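Local coordinates for IPT/TIG domain-containing protein (Bacteroides thetaiotaomicron, PDB 3TC9), which is of unknown catalytic activity but probably serves as an auxiliary nutrient-binding protein, pairing an immunoglobulin-like domain with a six-bladed beta-propeller, at residues B[16-21]-B[93-98]; B[46-51]-B[80-85]; B[140-145]-B[152-157]; B[181-186]-B[194-199]. One frame throughout, in Å; residues are numbered along the deposited sequence.

Interactions 1 and 2 lie in the immunoglobulin-like domain, with centres about 10 Å apart. They are linked through strand 80-85, which pairs with strand 48-52 in interaction 2 and with strand 91-96, part of interaction 1. Interaction 1 is a surface contact of a few aliphatic side chains, a threonine and a bridging water, whereas interaction 2 is regular antiparallel pairing with an apolar face and a lysine-lined face. Interactions 3 and 4, both buried hairpins of neighbouring propeller sheets, touch through Ser143-Trp186 and Glu157-Val181 hydrogen bonds and share an ethanediol. Both combine apolar packing with water-linked polar groups and, in interaction 4, an arginine-aspartate salt bridge. Interactions 1 and 3 have centres about 55 Å apart.

Interaction 1 (B[16-21]-B[93-98]); sequences KPVVIS and ANTEAN
Val18, Val19 and Ile20 run past Ala93, Thr95 and Ala97 with strands 19-21 and 93-96 inclined by 25° and pointing roughly the same way, their axes 6.1 Å apart at closest approach. That spacing leaves room for a water between the backbones: it accepts from Ile20 N at 2.9 Å, donates to Glu96 O at 2.8 Å and is also hydrogen-bonded to Thr95 OG1. Thr95 has OG1 anti to its backbone N (chi1 -168°), which carries the hydroxyl to this water, while CG2 lies 3.9 Å from Ile20 CG1 and CB sits 3.3 Å from Val18 O. In the E-set immunoglobulin-like fold of the IPT/TIG domain, the first strand and the outermost strand 91-96 approach here without pairing directly, each bonded through its backbone to other strands: 19-28 to 33-39, and 91-96 to 80-85. An alanine in place of Thr95 would probably leave the water with one anchor fewer and open a gap beside Ile20. Further along, Val18 CG2 packs on Ala93 CB at 3.7 Å. At the other end Ile20 CD1 lies 4.0 Å from Ala97 N, and CG2 faces Ala97 CB more loosely.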
# COMPACT_ATOMS: atom_id res chain seq x y z
N LYS B 16 42.36 -26.62 -18.51
CA LYS B 16 41.59 -25.72 -19.35
C LYS B 16 40.75 -24.81 -18.46
O LYS B 16 40.39 -25.24 -17.37
CB LYS B 16 40.71 -26.49 -20.36
CG LYS B 16 41.48 -26.99 -21.55
CD LYS B 16 40.62 -27.93 -22.36
CE LYS B 16 41.36 -28.57 -23.51
NZ LYS B 16 40.48 -29.53 -24.23
N PRO B 17 40.42 -23.57 -18.90
CA PRO B 17 39.58 -22.68 -18.06
C PRO B 17 38.17 -23.18 -17.82
O PRO B 17 37.61 -23.93 -18.62
CB PRO B 17 39.48 -21.37 -18.88
CG PRO B 17 39.92 -21.72 -20.22
CD PRO B 17 40.84 -22.90 -20.14
N VAL B 18 37.56 -22.69 -16.74
CA VAL B 18 36.17 -22.92 -16.42
C VAL B 18 35.50 -21.58 -16.57
O VAL B 18 36.03 -20.61 -16.04
CB VAL B 18 35.93 -23.54 -15.03
CG1 VAL B 18 34.46 -23.92 -14.83
CG2 VAL B 18 36.82 -24.76 -14.83
N VAL B 19 34.42 -21.48 -17.34
CA VAL B 19 33.74 -20.19 -17.54
C VAL B 19 32.24 -20.39 -17.69
O VAL B 19 31.80 -21.46 -18.08
CB VAL B 19 34.29 -19.33 -18.73
CG1 VAL B 19 35.67 -18.74 -18.43
CG2 VAL B 19 34.30 -20.10 -20.04
N ILE B 20 31.48 -19.34 -17.37
CA ILE B 20 30.02 -19.30 -17.55
C ILE B 20 29.76 -18.39 -18.74
O ILE B 20 30.32 -17.30 -18.77
CB ILE B 20 29.24 -18.85 -16.27
CG1 ILE B 20 29.44 -19.85 -15.10
CG2 ILE B 20 27.77 -18.63 -16.58
CD1 ILE B 20 29.19 -19.23 -13.71
N SER B 21 29.02 -18.88 -19.76
CA SER B 21 28.68 -18.12 -20.96
C SER B 21 27.28 -17.51 -20.81
O SER B 21 27.07 -16.39 -21.28
CB SER B 21 28.78 -18.98 -22.21
OG SER B 21 27.89 -20.08 -22.19
N ALA B 93 39.44 -24.20 -9.39
CA ALA B 93 39.13 -23.31 -10.51
C ALA B 93 37.91 -22.51 -10.15
O ALA B 93 37.00 -23.05 -9.55
CB ALA B 93 38.90 -24.11 -11.79
N ASN B 94 37.95 -21.21 -10.41
CA ASN B 94 36.90 -20.26 -10.08
C ASN B 94 36.45 -19.40 -11.29
O ASN B 94 37.29 -18.91 -12.06
CB ASN B 94 37.41 -19.32 -8.99
CG ASN B 94 37.45 -19.94 -7.62
OD1 ASN B 94 36.52 -19.80 -6.83
ND2 ASN B 94 38.56 -20.57 -7.28
N THR B 95 35.13 -19.17 -11.38
CA THR B 95 34.56 -18.28 -12.40
C THR B 95 33.34 -17.56 -11.81
O THR B 95 32.91 -17.84 -10.69
CB THR B 95 34.26 -19.04 -13.73
OG1 THR B 95 33.98 -18.09 -14.75
CG2 THR B 95 33.10 -20.00 -13.64
N GLU B 96 32.83 -16.59 -12.55
CA GLU B 96 31.69 -15.78 -12.15
C GLU B 96 30.87 -15.42 -13.39
O GLU B 96 31.43 -15.29 -14.49
CB GLU B 96 32.24 -14.51 -11.47
CG GLU B 96 31.28 -13.85 -10.49
CD GLU B 96 31.85 -12.70 -9.67
OE1 GLU B 96 33.08 -12.67 -9.41
OE2 GLU B 96 31.03 -11.84 -9.25
N ALA B 97 29.56 -15.26 -13.22
CA ALA B 97 28.68 -14.82 -14.31
C ALA B 97 28.77 -13.29 -14.47
O ALA B 97 29.00 -12.59 -13.48
CB ALA B 97 27.25 -15.24 -14.02
N ASN B 98 28.59 -12.77 -15.70
CA ASN B 98 28.64 -11.31 -15.92
C ASN B 98 27.37 -10.60 -15.47
O ASN B 98 27.41 -9.42 -15.12
CB ASN B 98 28.87 -10.98 -17.38
CG ASN B 98 30.25 -11.27 -17.85
OD1 ASN B 98 30.44 -12.02 -18.80
ND2 ASN B 98 31.24 -10.70 -17.17
O HOH W 1 32.25 -16.56 -16.85

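Interaction 2 (B[46-51]-B[80-85]); sequences SKIKVT and IKLSIL
Lys47 lies against the backbone carbonyl of Leu85, and its chain can be traced outward across it. CB is 3.6 Å from Leu85 O, CG is 3.7 Å from the same Leu85 O and CD 4.0 Å from it; extended beyond CG, the chain then leaves the strand pair and NZ forms a salt bridge with Asp87. The backbone answers in the other direction, with Leu85 N donating to Lys47 O. Two pairs of reciprocal bonds follow, between Lys49 and Ser83 and between Thr51 and Lys81; Lys49 N to Ser83 O, at 2.8 Å, is nearly straight at 167°. On the face of Ile48, Val50, Leu82 and Ile84 the contacts are apolar: Ile48 CG1 lies beside Ile84 CD1 at 4.1 Å, the two side chains pointing the same way, and Leu82 CD1 is 4.2 Å from both Ile48 CG2 and Val50 CG2. The opposite face carries Lys49, Thr51, Lys81 and Ser83; there Lys49 and Lys81 have carboxylate partners in Glu91 and Glu96. An antiparallel strand pair with one face in the core and the other outward is characteristic of an immunoglobulin-like beta-sandwich, here the IPT/TIG domain.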
# COMPACT_ATOMS: atom_id res chain seq x y z
N SER B 46 29.44 -33.73 -7.52
CA SER B 46 30.10 -33.56 -6.23
C SER B 46 31.28 -32.57 -6.25
O SER B 46 31.67 -32.07 -5.20
CB SER B 46 30.61 -34.91 -5.71
OG SER B 46 31.60 -35.44 -6.56
N LYS B 47 31.82 -32.29 -7.43
CA LYS B 47 32.99 -31.42 -7.53
C LYS B 47 32.63 -30.05 -8.07
O LYS B 47 33.52 -29.29 -8.41
CB LYS B 47 34.07 -32.09 -8.38
CG LYS B 47 34.66 -33.30 -7.70
CD LYS B 47 35.52 -34.04 -8.65
CE LYS B 47 36.52 -34.87 -7.92
NZ LYS B 47 37.40 -35.62 -8.86
N ILE B 48 31.35 -29.73 -8.12
CA ILE B 48 30.86 -28.41 -8.59
C ILE B 48 30.21 -27.68 -7.43
O ILE B 48 29.34 -28.24 -6.76
CB ILE B 48 29.91 -28.47 -9.81
CG1 ILE B 48 30.45 -29.42 -10.92
CG2 ILE B 48 29.65 -27.05 -10.35
CD1 ILE B 48 29.48 -29.65 -12.07
N LYS B 49 30.63 -26.43 -7.20
CA LYS B 49 30.05 -25.57 -6.17
C LYS B 49 29.51 -24.30 -6.83
O LYS B 49 30.29 -23.53 -7.39
CB LYS B 49 31.07 -25.23 -5.07
CG LYS B 49 30.54 -24.25 -4.02
CD LYS B 49 31.42 -24.19 -2.78
CE LYS B 49 32.49 -23.12 -2.86
NZ LYS B 49 33.63 -23.43 -1.95
N VAL B 50 28.19 -24.10 -6.76
CA VAL B 50 27.57 -22.87 -7.26
C VAL B 50 27.09 -22.04 -6.04
O VAL B 50 26.48 -22.57 -5.12
CB VAL B 50 26.45 -23.14 -8.30
CG1 VAL B 50 25.77 -21.84 -8.76
CG2 VAL B 50 27.00 -23.92 -9.50
N THR B 51 27.40 -20.76 -6.03
CA THR B 51 27.02 -19.78 -5.03
C THR B 51 26.19 -18.70 -5.72
O THR B 51 26.69 -18.13 -6.69
CB THR B 51 28.27 -19.16 -4.35
OG1 THR B 51 29.29 -20.15 -4.14
CG2 THR B 51 27.94 -18.45 -3.06
N ILE B 80 26.22 -14.72 -9.33
CA ILE B 80 26.49 -16.15 -9.53
C ILE B 80 28.00 -16.44 -9.62
O ILE B 80 28.68 -15.96 -10.53
CB ILE B 80 25.75 -16.70 -10.79
CG1 ILE B 80 24.23 -16.50 -10.67
CG2 ILE B 80 26.10 -18.18 -11.04
CD1 ILE B 80 23.56 -16.44 -11.91
N LYS B 81 28.48 -17.30 -8.70
CA LYS B 81 29.86 -17.78 -8.65
C LYS B 81 29.86 -19.28 -8.82
O LYS B 81 28.93 -19.94 -8.38
CB LYS B 81 30.53 -17.40 -7.32
CG LYS B 81 30.67 -15.89 -7.09
CD LYS B 81 31.46 -15.64 -5.83
CE LYS B 81 31.54 -14.17 -5.46
NZ LYS B 81 32.35 -13.38 -6.41
N LEU B 82 30.86 -19.82 -9.51
CA LEU B 82 31.03 -21.26 -9.72
C LEU B 82 32.49 -21.65 -9.43
O LEU B 82 33.42 -20.97 -9.88
CB LEU B 82 30.62 -21.68 -11.16
CG LEU B 82 30.77 -23.17 -11.53
CD1 LEU B 82 29.81 -23.53 -12.61
CD2 LEU B 82 32.17 -23.49 -12.03
N SER B 83 32.67 -22.75 -8.71
CA SER B 83 33.98 -23.31 -8.40
C SER B 83 33.97 -24.78 -8.70
O SER B 83 32.98 -25.46 -8.43
CB SER B 83 34.32 -23.11 -6.92
OG SER B 83 34.72 -21.79 -6.64
N ILE B 84 35.07 -25.25 -9.27
CA ILE B 84 35.34 -26.68 -9.46
C ILE B 84 36.24 -27.06 -8.26
O ILE B 84 37.16 -26.31 -7.88
CB ILE B 84 35.93 -27.06 -10.86
CG1 ILE B 84 35.03 -26.60 -12.02
CG2 ILE B 84 36.25 -28.56 -10.96
CD1 ILE B 84 33.55 -27.06 -12.08
N LEU B 85 35.91 -28.16 -7.62
CA LEU B 85 36.63 -28.63 -6.43
C LEU B 85 37.43 -29.88 -6.70
O LEU B 85 37.20 -30.56 -7.69
CB LEU B 85 35.62 -28.93 -5.29
CG LEU B 85 34.49 -27.92 -5.07
CD1 LEU B 85 33.45 -28.50 -4.17
CD2 LEU B 85 35.02 -26.62 -4.46

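Interaction 3 (B[140-145]-B[152-157]); sequences VWLSFD and LYLVGE. With EDO (1,2-ethanediol), chain U.
Phe144 and Leu152 meet ring to methyl in the hairpin formed by strands 141-145 and 151-156, the first two strands of one blade of the six-bladed beta-propeller. Leu152 CG is anti to the backbone N (chi1 175°), and a chi2 of 59° sets CD1 over the centre of the Phe144 ring, 3.8 Å from the centroid and only 2° off its normal, a CH-pi contact. The ring also reaches Leu152 CB with its rim atom CE1 at 3.7 Å. The same apolar face continues with Leu142, whose CD2 lies 3.7 Å from Leu154 CB, the two side chains running side by side. Between Ser143 and Tyr153 the strands are drawn together by reciprocal backbone bonds.

In contrast to that close apolar face, the Asp145-Tyr153 pair is watered: Asp145 CB meets the edge of the Tyr153 ring near CE2, and a water links Asp145 OD2 with Tyr153 OH; the other carboxylate oxygen, OD1, pairs with Arg212. At the start of strand 141-145 it is the backbone pairing that loosens. Val140 N and Trp141 O both bond to Val155, in the manner of a classic beta bulge, but Val155 N to Trp141 O is the longer at 3.2 Å. Side chains stay close there, with Val155 CG2 3.5 Å from Trp141 CB. Farther out, Val140 CG1 merely crosses the chain of Glu157, whose carboxylate is held by Arg418. Also at the Val140 end, an ethanediol, probably from the crystallisation liquor, lies beside Trp141 CE3, and its O2 donates to Val140 O at 2.6 Å.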
# COMPACT_ATOMS: atom_id res chain seq x y z
N VAL B 140 -6.92 -18.79 20.54
CA VAL B 140 -8.18 -18.83 19.77
C VAL B 140 -8.58 -17.44 19.26
O VAL B 140 -9.37 -17.34 18.32
CB VAL B 140 -9.34 -19.50 20.56
CG1 VAL B 140 -8.94 -20.89 21.04
CG2 VAL B 140 -9.85 -18.63 21.72
N TRP B 141 -8.03 -16.38 19.87
CA TRP B 141 -8.36 -15.02 19.48
C TRP B 141 -7.15 -14.17 19.73
O TRP B 141 -6.58 -14.24 20.81
CB TRP B 141 -9.59 -14.51 20.25
CG TRP B 141 -10.32 -13.41 19.55
CD1 TRP B 141 -10.13 -12.07 19.70
CD2 TRP B 141 -11.36 -13.57 18.57
NE1 TRP B 141 -11.01 -11.38 18.88
CE2 TRP B 141 -11.79 -12.28 18.20
CE3 TRP B 141 -12.04 -14.69 18.03
CZ2 TRP B 141 -12.81 -12.06 17.27
CZ3 TRP B 141 -13.06 -14.48 17.12
CH2 TRP B 141 -13.44 -13.18 16.75
N LEU B 142 -6.70 -13.45 18.69
CA LEU B 142 -5.51 -12.60 18.77
C LEU B 142 -5.94 -11.15 18.60
O LEU B 142 -6.76 -10.86 17.72
CB LEU B 142 -4.48 -13.02 17.70
CG LEU B 142 -3.75 -14.34 17.95
CD1 LEU B 142 -3.14 -14.90 16.67
CD2 LEU B 142 -2.64 -14.15 18.94
N SER B 143 -5.43 -10.24 19.47
CA SER B 143 -5.81 -8.82 19.44
C SER B 143 -4.70 -7.93 19.96
O SER B 143 -4.22 -8.10 21.09
CB SER B 143 -7.07 -8.60 20.27
OG SER B 143 -7.42 -7.23 20.35
N PHE B 144 -4.29 -6.96 19.12
CA PHE B 144 -3.30 -5.97 19.50
C PHE B 144 -3.91 -4.96 20.45
O PHE B 144 -5.10 -4.68 20.38
CB PHE B 144 -2.76 -5.23 18.25
CG PHE B 144 -1.62 -5.95 17.57
CD1 PHE B 144 -0.36 -6.00 18.16
CD2 PHE B 144 -1.82 -6.60 16.36
CE1 PHE B 144 0.68 -6.70 17.56
CE2 PHE B 144 -0.77 -7.30 15.74
CZ PHE B 144 0.47 -7.34 16.35
N ASP B 145 -3.09 -4.39 21.33
CA ASP B 145 -3.53 -3.29 22.17
C ASP B 145 -3.63 -2.07 21.24
O ASP B 145 -2.63 -1.75 20.58
CB ASP B 145 -2.54 -3.08 23.33
CG ASP B 145 -2.83 -1.93 24.28
OD1 ASP B 145 -3.69 -1.07 23.94
OD2 ASP B 145 -2.18 -1.86 25.34
N LEU B 152 0.63 -7.71 21.92
CA LEU B 152 -0.31 -8.59 21.25
C LEU B 152 -0.92 -9.53 22.29
O LEU B 152 -0.22 -10.35 22.88
CB LEU B 152 0.38 -9.36 20.10
CG LEU B 152 -0.46 -10.44 19.36
CD1 LEU B 152 -1.71 -9.83 18.72
CD2 LEU B 152 0.39 -11.16 18.35
N TYR B 153 -2.23 -9.40 22.53
CA TYR B 153 -2.93 -10.25 23.49
C TYR B 153 -3.58 -11.43 22.80
O TYR B 153 -3.95 -11.35 21.61
CB TYR B 153 -3.98 -9.44 24.28
CG TYR B 153 -3.35 -8.46 25.24
CD1 TYR B 153 -3.00 -8.84 26.53
CD2 TYR B 153 -3.08 -7.15 24.85
CE1 TYR B 153 -2.38 -7.95 27.41
CE2 TYR B 153 -2.49 -6.24 25.72
CZ TYR B 153 -2.16 -6.64 27.01
OH TYR B 153 -1.57 -5.76 27.88
N LEU B 154 -3.73 -12.53 23.54
CA LEU B 154 -4.36 -13.76 23.07
C LEU B 154 -5.19 -14.38 24.19
O LEU B 154 -4.83 -14.24 25.36
CB LEU B 154 -3.33 -14.77 22.50
CG LEU B 154 -2.30 -15.44 23.46
CD1 LEU B 154 -2.86 -16.73 24.12
CD2 LEU B 154 -1.05 -15.84 22.72
N VAL B 155 -6.28 -15.08 23.85
CA VAL B 155 -7.11 -15.83 24.78
C VAL B 155 -7.05 -17.27 24.30
O VAL B 155 -6.88 -17.49 23.11
CB VAL B 155 -8.56 -15.30 24.98
CG1 VAL B 155 -8.56 -13.96 25.71
CG2 VAL B 155 -9.34 -15.21 23.67
N GLY B 156 -7.14 -18.23 25.21
CA GLY B 156 -6.96 -19.63 24.86
C GLY B 156 -7.98 -20.61 25.37
O GLY B 156 -7.60 -21.73 25.71
N GLU B 157 -9.28 -20.22 25.37
CA GLU B 157 -10.41 -21.03 25.86
C GLU B 157 -10.17 -21.38 27.33
O GLU B 157 -10.20 -20.47 28.16
CB GLU B 157 -10.67 -22.28 24.98
CG GLU B 157 -11.54 -21.98 23.77
CD GLU B 157 -11.65 -23.04 22.68
OE1 GLU B 157 -11.14 -24.17 22.87
OE2 GLU B 157 -12.28 -22.73 21.64
C1 EDO U . -13.14 -18.79 19.19
O1 EDO U . -13.44 -17.58 19.86
C2 EDO U . -12.74 -18.41 17.77
O2 EDO U . -11.40 -18.82 17.51
O HOH W 2 -0.89 -3.52 26.98

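Interaction 4 (B[181-186]-B[194-199]); sequences VRTICW and IITNDQ. With EDO (1,2-ethanediol), chain U.
Arg182 bends at chi2 (-59°), which places CD, and at chi3 (-58°), which places NE; its guanidinium lies beside Asp198, whose CG is anti to its own backbone N. Arg182 CG packs 3.6 Å from Asp198 CB, the two side chains point the same way, and NH1 of Arg182 forms a salt bridge with Asp198 OD2 at 2.8 Å. The planes of guanidinium and carboxylate are 20° apart, although the hydrogen bond within the bridge is bent and weak. NH1 has a second acid in Glu272, while Arg182 NE makes a weak bond to an ethanediol oxygen.

Arg182 and Thr183 stand opposite Thr196 as a classic beta bulge in the hairpin of strands 181-186 and 192-197, first and second of their propeller blade. Arg182 N bonds to Thr196 O at 2.8 Å, and Thr196 N returns a long bond to Thr183 O at 3.3 Å. On one face Val181 CG1 packs against Ile195 CG2, and Ile195 CD1 lies 3.9 Å from Ile184 CG1. On the other face a water sits 2.6 Å from Thr183 OG1, donates to Thr196 OG1 and to Ile194 O, and so links the two threonines; Thr183 OG1 is also bonded to Ala231 N, and Thr196 OG1 to Asn207 OD1.

A leucine in place of Arg182 would probably leave Asp198 and Glu272 without their shared cation. With two carboxylates about it, the guanidinium is likely to stay charged and to offset their mutual repulsion at this end of the hairpin.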
# COMPACT_ATOMS: atom_id res chain seq x y z
N VAL B 181 -12.67 -18.94 27.50
CA VAL B 181 -12.55 -17.58 26.97
C VAL B 181 -12.54 -17.61 25.42
O VAL B 181 -11.68 -18.24 24.81
CB VAL B 181 -11.35 -16.82 27.52
CG1 VAL B 181 -11.49 -15.33 27.24
CG2 VAL B 181 -11.19 -17.08 29.02
N ARG B 182 -13.48 -16.88 24.79
CA ARG B 182 -13.69 -16.92 23.35
C ARG B 182 -13.12 -15.75 22.58
O ARG B 182 -12.56 -15.95 21.51
CB ARG B 182 -15.21 -17.00 23.06
CG ARG B 182 -15.90 -18.24 23.63
CD ARG B 182 -15.31 -19.55 23.10
NE ARG B 182 -15.36 -19.62 21.64
CZ ARG B 182 -16.34 -20.21 20.95
NH1 ARG B 182 -17.33 -20.83 21.57
NH2 ARG B 182 -16.30 -20.22 19.62
N THR B 183 -13.32 -14.52 23.06
CA THR B 183 -12.89 -13.33 22.35
C THR B 183 -12.30 -12.28 23.27
O THR B 183 -12.41 -12.38 24.49
CB THR B 183 -14.08 -12.68 21.54
OG1 THR B 183 -15.14 -12.25 22.41
CG2 THR B 183 -14.62 -13.55 20.41
N ILE B 184 -11.68 -11.28 22.61
CA ILE B 184 -11.09 -10.05 23.13
C ILE B 184 -11.57 -8.91 22.28
O ILE B 184 -11.44 -8.96 21.05
CB ILE B 184 -9.52 -10.01 23.14
CG1 ILE B 184 -8.87 -11.29 23.59
CG2 ILE B 184 -8.95 -8.75 23.86
CD1 ILE B 184 -7.66 -11.63 22.76
N CYS B 185 -12.05 -7.86 22.94
CA CYS B 185 -12.33 -6.61 22.27
C CYS B 185 -12.04 -5.46 23.25
O CYS B 185 -11.65 -5.70 24.40
CB CYS B 185 -13.72 -6.53 21.64
SG CYS B 185 -15.10 -6.71 22.80
N TRP B 186 -12.07 -4.23 22.75
CA TRP B 186 -11.65 -3.07 23.51
C TRP B 186 -12.71 -2.01 23.52
O TRP B 186 -13.46 -1.87 22.54
CB TRP B 186 -10.37 -2.50 22.89
CG TRP B 186 -9.24 -3.49 22.80
CD1 TRP B 186 -9.03 -4.42 21.82
CD2 TRP B 186 -8.19 -3.67 23.76
NE1 TRP B 186 -7.90 -5.16 22.10
CE2 TRP B 186 -7.37 -4.72 23.29
CE3 TRP B 186 -7.86 -3.04 24.97
CZ2 TRP B 186 -6.24 -5.16 23.99
CZ3 TRP B 186 -6.74 -3.47 25.65
CH2 TRP B 186 -5.94 -4.50 25.16
N ILE B 194 -12.27 -6.15 27.05
CA ILE B 194 -13.44 -6.99 27.28
C ILE B 194 -13.09 -8.44 26.95
O ILE B 194 -12.73 -8.74 25.81
CB ILE B 194 -14.70 -6.54 26.49
CG1 ILE B 194 -14.85 -4.99 26.32
CG2 ILE B 194 -15.96 -7.30 26.94
CD1 ILE B 194 -15.30 -4.21 27.45
N ILE B 195 -13.23 -9.33 27.94
CA ILE B 195 -12.96 -10.77 27.83
C ILE B 195 -14.30 -11.50 27.94
O ILE B 195 -15.04 -11.29 28.90
CB ILE B 195 -11.93 -11.16 28.94
CG1 ILE B 195 -10.53 -10.54 28.68
CG2 ILE B 195 -11.84 -12.65 29.21
CD1 ILE B 195 -9.89 -10.80 27.31
N THR B 196 -14.62 -12.32 26.94
CA THR B 196 -15.88 -13.06 26.85
C THR B 196 -15.71 -14.54 27.21
O THR B 196 -14.85 -15.22 26.63
CB THR B 196 -16.47 -12.90 25.45
OG1 THR B 196 -16.66 -11.50 25.21
CG2 THR B 196 -17.78 -13.61 25.29
N ASN B 197 -16.53 -15.03 28.17
CA ASN B 197 -16.51 -16.40 28.67
C ASN B 197 -17.76 -17.19 28.22
O ASN B 197 -18.89 -16.74 28.39
CB ASN B 197 -16.39 -16.42 30.20
CG ASN B 197 -15.81 -17.69 30.75
OD1 ASN B 197 -14.80 -18.22 30.26
ND2 ASN B 197 -16.43 -18.20 31.78
N ASP B 198 -17.52 -18.37 27.63
CA ASP B 198 -18.59 -19.26 27.14
C ASP B 198 -18.92 -20.29 28.22
O ASP B 198 -18.18 -21.27 28.38
CB ASP B 198 -18.16 -19.94 25.81
CG ASP B 198 -19.25 -20.64 25.00
OD1 ASP B 198 -20.35 -20.90 25.57
OD2 ASP B 198 -18.98 -20.97 23.82
N GLN B 199 -20.01 -20.06 28.97
CA GLN B 199 -20.42 -20.97 30.05
C GLN B 199 -21.95 -21.09 30.11
O GLN B 199 -22.64 -20.15 29.73
CB GLN B 199 -19.79 -20.54 31.40
CG GLN B 199 -20.06 -19.10 31.83
CD GLN B 199 -21.41 -18.98 32.46
OE1 GLN B 199 -21.88 -19.89 33.15
NE2 GLN B 199 -22.09 -17.87 32.22
C1 EDO U . -13.14 -18.79 19.19
O1 EDO U . -13.44 -17.58 19.86
C2 EDO U . -12.74 -18.41 17.77
O2 EDO U . -11.40 -18.82 17.51
O HOH W 3 -14.71 -10.23 24.00